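Local coordinates for protein alpha-1,3-glucanase (Bacillus circulans, PDB 5ZRU) that hydrolyses alpha-1,3-glucan, this chain being the GH87 catalytic unit of a longer enzyme that probably also binds carbohydrate, at residues M436-P441 with A479-I484; G470-I475 with A501-Y506; I542-G547 with N571-T576. All blocks are in the same frame, centred on the assembly; numbering follows the deposited sequence.

Interaction 1 (M436-P441 with A479-I484)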
# COMPACT_ATOMS: atom_id res chain seq x y z
N MET A 436 -7.08 -11.18 -10.14
CA MET A 436 -6.19 -12.22 -10.64
C MET A 436 -6.16 -12.08 -12.15
O MET A 436 -7.19 -11.80 -12.76
CB MET A 436 -6.68 -13.61 -10.24
CG MET A 436 -6.84 -13.81 -8.74
SD MET A 436 -7.46 -15.47 -8.33
CE MET A 436 -6.10 -16.51 -8.84
N ASN A 437 -4.99 -12.25 -12.75
CA ASN A 437 -4.94 -12.36 -14.21
C ASN A 437 -3.78 -13.27 -14.59
O ASN A 437 -2.97 -13.66 -13.75
CB ASN A 437 -4.88 -10.99 -14.91
CG ASN A 437 -3.56 -10.24 -14.71
OD1 ASN A 437 -2.47 -10.82 -14.70
ND2 ASN A 437 -3.65 -8.91 -14.59
N THR A 438 -3.73 -13.62 -15.88
CA THR A 438 -2.62 -14.38 -16.43
C THR A 438 -1.87 -13.56 -17.48
O THR A 438 -1.30 -14.11 -18.43
CB THR A 438 -3.10 -15.71 -17.01
OG1 THR A 438 -4.15 -15.49 -17.97
CG2 THR A 438 -3.65 -16.61 -15.90
N VAL A 439 -1.83 -12.23 -17.30
CA VAL A 439 -1.23 -11.36 -18.32
C VAL A 439 0.29 -11.28 -18.24
O VAL A 439 0.92 -10.81 -19.20
CB VAL A 439 -1.86 -9.96 -18.23
CG1 VAL A 439 -1.18 -9.12 -17.17
CG2 VAL A 439 -1.82 -9.26 -19.59
N PHE A 440 0.91 -11.73 -17.16
CA PHE A 440 2.33 -11.47 -16.97
C PHE A 440 3.18 -12.69 -17.32
O PHE A 440 2.69 -13.82 -17.33
CB PHE A 440 2.59 -11.04 -15.52
CG PHE A 440 1.95 -9.73 -15.17
CD1 PHE A 440 2.19 -8.61 -15.95
CD2 PHE A 440 1.05 -9.64 -14.12
CE1 PHE A 440 1.58 -7.39 -15.65
CE2 PHE A 440 0.44 -8.42 -13.82
CZ PHE A 440 0.70 -7.30 -14.59
N PRO A 441 4.47 -12.47 -17.62
CA PRO A 441 5.38 -13.60 -17.84
C PRO A 441 5.48 -14.50 -16.63
O PRO A 441 5.20 -14.10 -15.49
CB PRO A 441 6.73 -12.92 -18.12
CG PRO A 441 6.38 -11.57 -18.62
CD PRO A 441 5.11 -11.17 -17.90
N ALA A 479 -8.94 -13.93 -17.47
CA ALA A 479 -8.21 -15.06 -18.06
C ALA A 479 -7.57 -14.57 -19.35
O ALA A 479 -7.97 -14.91 -20.46
CB ALA A 479 -9.14 -16.25 -18.28
N SER A 480 -6.56 -13.71 -19.14
CA SER A 480 -5.93 -12.98 -20.23
C SER A 480 -5.37 -13.94 -21.28
O SER A 480 -5.60 -13.76 -22.49
CB SER A 480 -4.80 -12.11 -19.68
OG SER A 480 -5.03 -11.80 -18.29
N ASN A 481 -4.61 -14.94 -20.85
CA ASN A 481 -4.02 -15.86 -21.80
C ASN A 481 -4.32 -17.27 -21.31
O ASN A 481 -5.06 -18.01 -21.96
CB ASN A 481 -2.54 -15.53 -21.98
CG ASN A 481 -1.63 -16.73 -21.86
OD1 ASN A 481 -1.50 -17.53 -22.80
ND2 ASN A 481 -1.00 -16.87 -20.70
N ASP A 482 -3.84 -17.62 -20.14
CA ASP A 482 -4.14 -18.92 -19.54
C ASP A 482 -5.39 -18.83 -18.66
O ASP A 482 -5.85 -17.73 -18.34
CB ASP A 482 -2.94 -19.40 -18.74
CG ASP A 482 -1.82 -19.93 -19.62
OD1 ASP A 482 -2.10 -20.54 -20.67
OD2 ASP A 482 -0.66 -19.76 -19.23
N PRO A 483 -5.97 -19.96 -18.27
CA PRO A 483 -7.18 -19.92 -17.45
C PRO A 483 -6.90 -19.53 -16.00
O PRO A 483 -5.79 -19.66 -15.48
CB PRO A 483 -7.72 -21.35 -17.53
CG PRO A 483 -6.53 -22.18 -17.90
CD PRO A 483 -5.69 -21.32 -18.78
N ILE A 484 -7.94 -19.01 -15.36
CA ILE A 484 -7.99 -18.90 -13.91
C ILE A 484 -8.67 -20.16 -13.40
O ILE A 484 -9.77 -20.50 -13.83
CB ILE A 484 -8.77 -17.65 -13.46
CG1 ILE A 484 -8.25 -16.38 -14.15
CG2 ILE A 484 -8.74 -17.50 -11.92
CD1 ILE A 484 -6.89 -15.95 -13.70

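Interaction 2 (G470-I475 with A501-Y506)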
# COMPACT_ATOMS: atom_id res chain seq x y z
N GLY A 470 -11.51 1.31 -18.93
CA GLY A 470 -12.48 0.25 -18.83
C GLY A 470 -12.84 -0.08 -17.39
O GLY A 470 -12.13 0.29 -16.44
N GLU A 471 -13.94 -0.81 -17.24
CA GLU A 471 -14.46 -1.22 -15.95
C GLU A 471 -13.66 -2.39 -15.37
O GLU A 471 -13.07 -3.19 -16.10
CB GLU A 471 -15.94 -1.60 -16.06
CG GLU A 471 -16.23 -2.75 -17.02
CD GLU A 471 -16.50 -2.30 -18.47
OE1 GLU A 471 -16.14 -1.16 -18.84
OE2 GLU A 471 -17.06 -3.11 -19.24
N ARG A 472 -13.64 -2.46 -14.03
CA ARG A 472 -13.07 -3.57 -13.29
C ARG A 472 -13.98 -3.87 -12.10
O ARG A 472 -14.54 -2.95 -11.50
CB ARG A 472 -11.65 -3.27 -12.78
CG ARG A 472 -10.61 -3.10 -13.90
CD ARG A 472 -10.25 -4.45 -14.50
NE ARG A 472 -9.43 -4.30 -15.70
CZ ARG A 472 -9.03 -5.32 -16.46
NH1 ARG A 472 -9.37 -6.56 -16.12
NH2 ARG A 472 -8.29 -5.10 -17.53
N GLY A 473 -14.11 -5.15 -11.77
CA GLY A 473 -14.92 -5.53 -10.64
C GLY A 473 -14.25 -5.16 -9.33
O GLY A 473 -13.05 -4.95 -9.25
N ALA A 474 -15.06 -5.04 -8.27
CA ALA A 474 -14.48 -5.02 -6.94
C ALA A 474 -13.61 -6.26 -6.73
O ALA A 474 -12.53 -6.19 -6.14
CB ALA A 474 -15.58 -4.93 -5.87
N ILE A 475 -14.09 -7.40 -7.22
CA ILE A 475 -13.27 -8.59 -7.45
C ILE A 475 -13.21 -8.78 -8.96
O ILE A 475 -14.25 -8.89 -9.61
CB ILE A 475 -13.87 -9.83 -6.77
CG1 ILE A 475 -13.94 -9.65 -5.25
CG2 ILE A 475 -13.07 -11.09 -7.14
CD1 ILE A 475 -14.58 -10.85 -4.53
N ALA A 501 -19.74 -5.72 -8.89
CA ALA A 501 -19.05 -6.27 -7.73
C ALA A 501 -18.06 -7.37 -8.13
O ALA A 501 -16.92 -7.39 -7.66
CB ALA A 501 -20.06 -6.81 -6.71
N ILE A 502 -18.48 -8.31 -8.97
CA ILE A 502 -17.64 -9.43 -9.37
C ILE A 502 -17.64 -9.49 -10.89
O ILE A 502 -18.71 -9.53 -11.51
CB ILE A 502 -18.14 -10.76 -8.78
CG1 ILE A 502 -18.22 -10.66 -7.26
CG2 ILE A 502 -17.21 -11.91 -9.17
CD1 ILE A 502 -18.92 -11.85 -6.63
N GLN A 503 -16.44 -9.50 -11.49
CA GLN A 503 -16.27 -9.38 -12.95
C GLN A 503 -15.34 -10.47 -13.47
O GLN A 503 -14.25 -10.69 -12.91
CB GLN A 503 -15.70 -7.99 -13.30
CG GLN A 503 -15.24 -7.80 -14.75
CD GLN A 503 -14.95 -6.34 -15.08
OE1 GLN A 503 -15.66 -5.45 -14.61
NE2 GLN A 503 -13.91 -6.08 -15.87
N PHE A 504 -15.77 -11.15 -14.54
CA PHE A 504 -15.01 -12.19 -15.22
C PHE A 504 -14.86 -11.82 -16.69
O PHE A 504 -15.85 -11.47 -17.33
CB PHE A 504 -15.69 -13.58 -15.24
CG PHE A 504 -16.04 -14.15 -13.90
CD1 PHE A 504 -17.12 -13.67 -13.18
CD2 PHE A 504 -15.35 -15.25 -13.42
CE1 PHE A 504 -17.47 -14.24 -11.97
CE2 PHE A 504 -15.71 -15.83 -12.20
CZ PHE A 504 -16.76 -15.32 -11.49
N GLY A 505 -13.67 -11.98 -17.25
CA GLY A 505 -13.55 -11.76 -18.68
C GLY A 505 -12.23 -12.24 -19.25
O GLY A 505 -11.39 -12.82 -18.56
N TYR A 506 -12.08 -11.96 -20.56
CA TYR A 506 -11.08 -12.54 -21.46
C TYR A 506 -11.34 -14.04 -21.62
O TYR A 506 -12.17 -14.60 -20.91
CB TYR A 506 -9.65 -12.22 -21.01
CG TYR A 506 -9.32 -10.76 -21.30
CD1 TYR A 506 -9.86 -9.75 -20.53
CD2 TYR A 506 -8.51 -10.40 -22.37
CE1 TYR A 506 -9.60 -8.42 -20.78
CE2 TYR A 506 -8.24 -9.05 -22.65
CZ TYR A 506 -8.79 -8.07 -21.84
OH TYR A 506 -8.56 -6.73 -22.07

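Interaction 3 (I542-G547 with N571-T576)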
# COMPACT_ATOMS: atom_id res chain seq x y z
N ILE A 542 -22.95 -9.49 -10.52
CA ILE A 542 -22.04 -10.38 -11.22
C ILE A 542 -22.06 -10.03 -12.70
O ILE A 542 -23.14 -9.90 -13.29
CB ILE A 542 -22.42 -11.86 -11.02
CG1 ILE A 542 -22.51 -12.19 -9.52
CG2 ILE A 542 -21.42 -12.77 -11.71
CD1 ILE A 542 -23.14 -13.56 -9.22
N TYR A 543 -20.88 -9.96 -13.30
CA TYR A 543 -20.67 -9.48 -14.66
C TYR A 543 -19.67 -10.38 -15.35
O TYR A 543 -18.61 -10.65 -14.80
CB TYR A 543 -20.16 -8.03 -14.61
CG TYR A 543 -19.66 -7.42 -15.91
CD1 TYR A 543 -20.43 -7.44 -17.06
CD2 TYR A 543 -18.44 -6.75 -15.94
CE1 TYR A 543 -19.97 -6.84 -18.25
CE2 TYR A 543 -17.97 -6.15 -17.10
CZ TYR A 543 -18.75 -6.20 -18.25
OH TYR A 543 -18.28 -5.58 -19.39
N THR A 544 -20.00 -10.86 -16.56
CA THR A 544 -18.98 -11.46 -17.40
C THR A 544 -19.03 -10.82 -18.78
O THR A 544 -20.08 -10.40 -19.26
CB THR A 544 -19.12 -13.00 -17.53
OG1 THR A 544 -20.05 -13.32 -18.57
CG2 THR A 544 -19.58 -13.65 -16.19
N TYR A 545 -17.85 -10.71 -19.38
CA TYR A 545 -17.71 -10.31 -20.78
C TYR A 545 -16.95 -11.38 -21.55
O TYR A 545 -16.26 -11.09 -22.53
CB TYR A 545 -17.04 -8.93 -20.90
CG TYR A 545 -15.69 -8.81 -20.24
CD1 TYR A 545 -15.58 -8.62 -18.86
CD2 TYR A 545 -14.52 -8.85 -20.99
CE1 TYR A 545 -14.35 -8.51 -18.24
CE2 TYR A 545 -13.27 -8.73 -20.38
CZ TYR A 545 -13.20 -8.56 -19.00
OH TYR A 545 -11.97 -8.44 -18.37
N THR A 546 -17.05 -12.62 -21.07
CA THR A 546 -16.66 -13.80 -21.82
C THR A 546 -17.76 -14.84 -21.71
O THR A 546 -18.48 -14.90 -20.70
CB THR A 546 -15.33 -14.41 -21.33
OG1 THR A 546 -14.98 -15.54 -22.14
CG2 THR A 546 -15.44 -14.88 -19.88
N GLY A 547 -17.92 -15.64 -22.76
CA GLY A 547 -18.79 -16.79 -22.73
C GLY A 547 -18.08 -18.07 -22.38
O GLY A 547 -18.71 -19.13 -22.34
N ASN A 571 -23.53 -14.67 -23.02
CA ASN A 571 -24.06 -15.99 -23.37
C ASN A 571 -22.93 -17.00 -23.49
O ASN A 571 -21.90 -16.75 -24.13
CB ASN A 571 -24.85 -15.90 -24.68
CG ASN A 571 -25.69 -17.14 -24.93
OD1 ASN A 571 -25.72 -18.07 -24.12
ND2 ASN A 571 -26.38 -17.16 -26.07
N GLY A 572 -23.13 -18.17 -22.88
CA GLY A 572 -22.15 -19.24 -22.86
C GLY A 572 -21.51 -19.46 -21.50
O GLY A 572 -21.11 -20.59 -21.20
N PHE A 573 -21.42 -18.41 -20.69
CA PHE A 573 -20.84 -18.54 -19.36
C PHE A 573 -21.81 -19.28 -18.44
O PHE A 573 -22.99 -18.93 -18.36
CB PHE A 573 -20.52 -17.15 -18.79
CG PHE A 573 -19.68 -17.18 -17.55
CD1 PHE A 573 -20.27 -17.37 -16.30
CD2 PHE A 573 -18.30 -17.01 -17.62
CE1 PHE A 573 -19.49 -17.41 -15.15
CE2 PHE A 573 -17.53 -17.04 -16.47
CZ PHE A 573 -18.12 -17.24 -15.24
N ASN A 574 -21.30 -20.30 -17.74
CA ASN A 574 -22.11 -21.18 -16.90
C ASN A 574 -22.07 -20.67 -15.46
O ASN A 574 -21.14 -20.98 -14.70
CB ASN A 574 -21.60 -22.61 -16.98
CG ASN A 574 -21.45 -23.10 -18.41
OD1 ASN A 574 -20.34 -23.22 -18.93
ND2 ASN A 574 -22.58 -23.39 -19.05
N LEU A 575 -23.08 -19.92 -15.06
CA LEU A 575 -23.18 -19.35 -13.72
C LEU A 575 -24.22 -20.13 -12.93
O LEU A 575 -25.38 -20.21 -13.35
CB LEU A 575 -23.54 -17.87 -13.77
CG LEU A 575 -23.72 -17.11 -12.44
CD1 LEU A 575 -22.40 -16.98 -11.67
CD2 LEU A 575 -24.38 -15.75 -12.66
N THR A 576 -23.81 -20.70 -11.80
CA THR A 576 -24.71 -21.40 -10.89
C THR A 576 -24.85 -20.56 -9.62
O THR A 576 -23.85 -20.13 -9.06
CB THR A 576 -24.16 -22.78 -10.53
OG1 THR A 576 -24.05 -23.58 -11.71
CG2 THR A 576 -25.07 -23.47 -9.52

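Interaction 1 (M436-P441 with A479-I484)
Thr438 plugs into the bend formed by Ser480, Asn481 and Asp482, where two successive coils of a parallel beta-helix, the pectate lyase-like fold of the D2 part of this catalytic unit, leave the neighbouring strands 435-437 and 475-478. From its CB, which rests against the backbone of Asp482, the side chain divides into a polar and an apolar branch. OG1 lies between the backbone N and the carbonyl carbon (chi1 54°), which turns it into the concave side of the bend. There it donates to Asp482 O at 2.8 Å, tilted 27° from that carbonyl's plane, and accepts Asn481 N at 3.0 Å in a nearly straight hydrogen bond (N-H...O 173°). One buried hydroxyl is thus used in both directions, and each bond pins a different peptide of the loop. The methyl branch takes the other course: CG2 lies against the carbonyl oxygens of Asp482 and Pro483, reaches Ile484 CD1 at 4.0 Å and touches the CB of Asp482, whose carboxylate is held by His444.

Ser480 answers from the opposite segment. Its OG receives a long bond from Thr438 N, 3.3 Å away, and is also hydrogen-bonded to the side chain of Glu478. Ile484 continues the apolar part of the contact, its CD1 lying 4.1 Å from Asn437 CA. Met436 crosses it obliquely, with CE 4.2 Å from Ile484 CG2, and leans on Phe445 and Phe453 as well. Beside this, Asn437 shapes the departing chain through an Asx turn: its OD1 accepts Val439 N at 3.0 Å, the donor standing above the plane of the amide carbonyl.

Interaction 2 (G470-I475 with A501-Y506)
Ala501 O accepts Ile475 N at 2.9 Å, the shortest hydrogen bond between the two segments, and the methyl of Ala474 presses on the same oxygen, CB to O 3.3 Å. One step further along, Gln503 N returns a bond to Ile475 O at 3.0 Å, and the CA of Ile502 adds a weaker C-H contact to that carbonyl. The buried side chain of Gln503 then leaves the strand towards the loop 470-475. With CG anti to the backbone N (chi1 170°) and the chain extended beyond it, the amide is carried across the backbone of Gly473 to Glu471. Gln503 CB lies 3.6 Å from Gly473 N; a CB on Gly473 would run into Gln503 CB and into Ile475 O. NE2 donates to Glu471 O at 3.0 Å; the oxygen lies nearly in the plane of the glutamine amide, whereas the donor stands well above the plane of the Glu471 carbonyl.

Ile475 and Ile502 form a parallel bridge between adjacent coils of the beta-helix, and the two isoleucines lie side by side on the same face, which is turned to the interior, CB of Ile475 4.5 Å from CG1 of Ile502. They share the same extended shape, and both pack on Ile494 from another wall of the helix.

Glu471 meets Gln503 at about a right angle, its CG 3.7 Å from Gln503 OE1, and the carboxylate and amide planes are 73° apart. The carboxylate itself is held beyond the contact by Ser531 OG and Arg532 N. Arg472 sets out away from the strand at CB, though its CD passes 4.2 Å from Gln503 NE2; its guanidinium forms salt bridges with Asp466, Asp476 and Glu478, while Gly473 N donates to the carboxylate of Asp476.

Interaction 3 (I542-G547 with N571-T576)
Gly547 and Gly572 bring the two backbones together, their CA atoms 4.2 Å apart, whereas strands 542-544 and 574-576 stand well separated at Ile542 and Leu575. Gly547 O lies 2.9 Å from Gly572 C, a tight approach, and a CB on Gly547 would run into Asn571 O, to which its CA makes a C-H contact at 3.4 Å. Gly572 adopts a positive phi (109°), at which a side chain would be jammed against the carbonyl of Asn571 and would also strike Gly547 O.

Beyond this touching point the side chains fill the gap. Phe573, with CG anti to the backbone N (chi1 -169°), sends its ring between the segments, and Thr544 covers one face of it: CG2 sits 3.6 Å from the ring centroid and only 5° off the normal, a well-centred CH-pi contact. The hydroxyl of Thr544 is turned instead to its own segment, donating to Thr546 O at 3.1 Å, and is also hydrogen-bonded to Gln570 N. The same Thr546 O lies 3.6 Å from Phe573 CB.

Here segments from two different walls of the parallel beta-helix, on successive coils, meet inside it, near the C-terminal end of the chain. The Phe573 ring also meets that of Phe504, on the strand next to 542-544. An alanine in place of Phe573 would probably leave the Thr544 methyl without its aromatic partner and open a gap beside Phe504. Further along the strands, Ile542 CD1 touches Leu575 CD2 at 4.3 Å, and both residues pack on Phe553.

In the fold
All three contacts lie within the D2 part of the catalytic unit, on the C-terminal coils of its beta-helix. From the N terminus, 436-441 opens interaction 1; 470-475 opens interaction 2 before 479-484 closes the first loop, and 501-506 closes the second, so the two cross. Interaction 3 follows in series, with 542-547 closed by 571-576. Interaction 2 joins successive coils along one wall and interaction 1 joins the loops that leave it, and Ala479 N probably bonds Gly505 O between them. Interaction 2 passes to interaction 3 through the probable bond of Tyr543 N to Ile502 O, while interaction 3 spans from this wall to another. Interactions 1 and 3 do not touch.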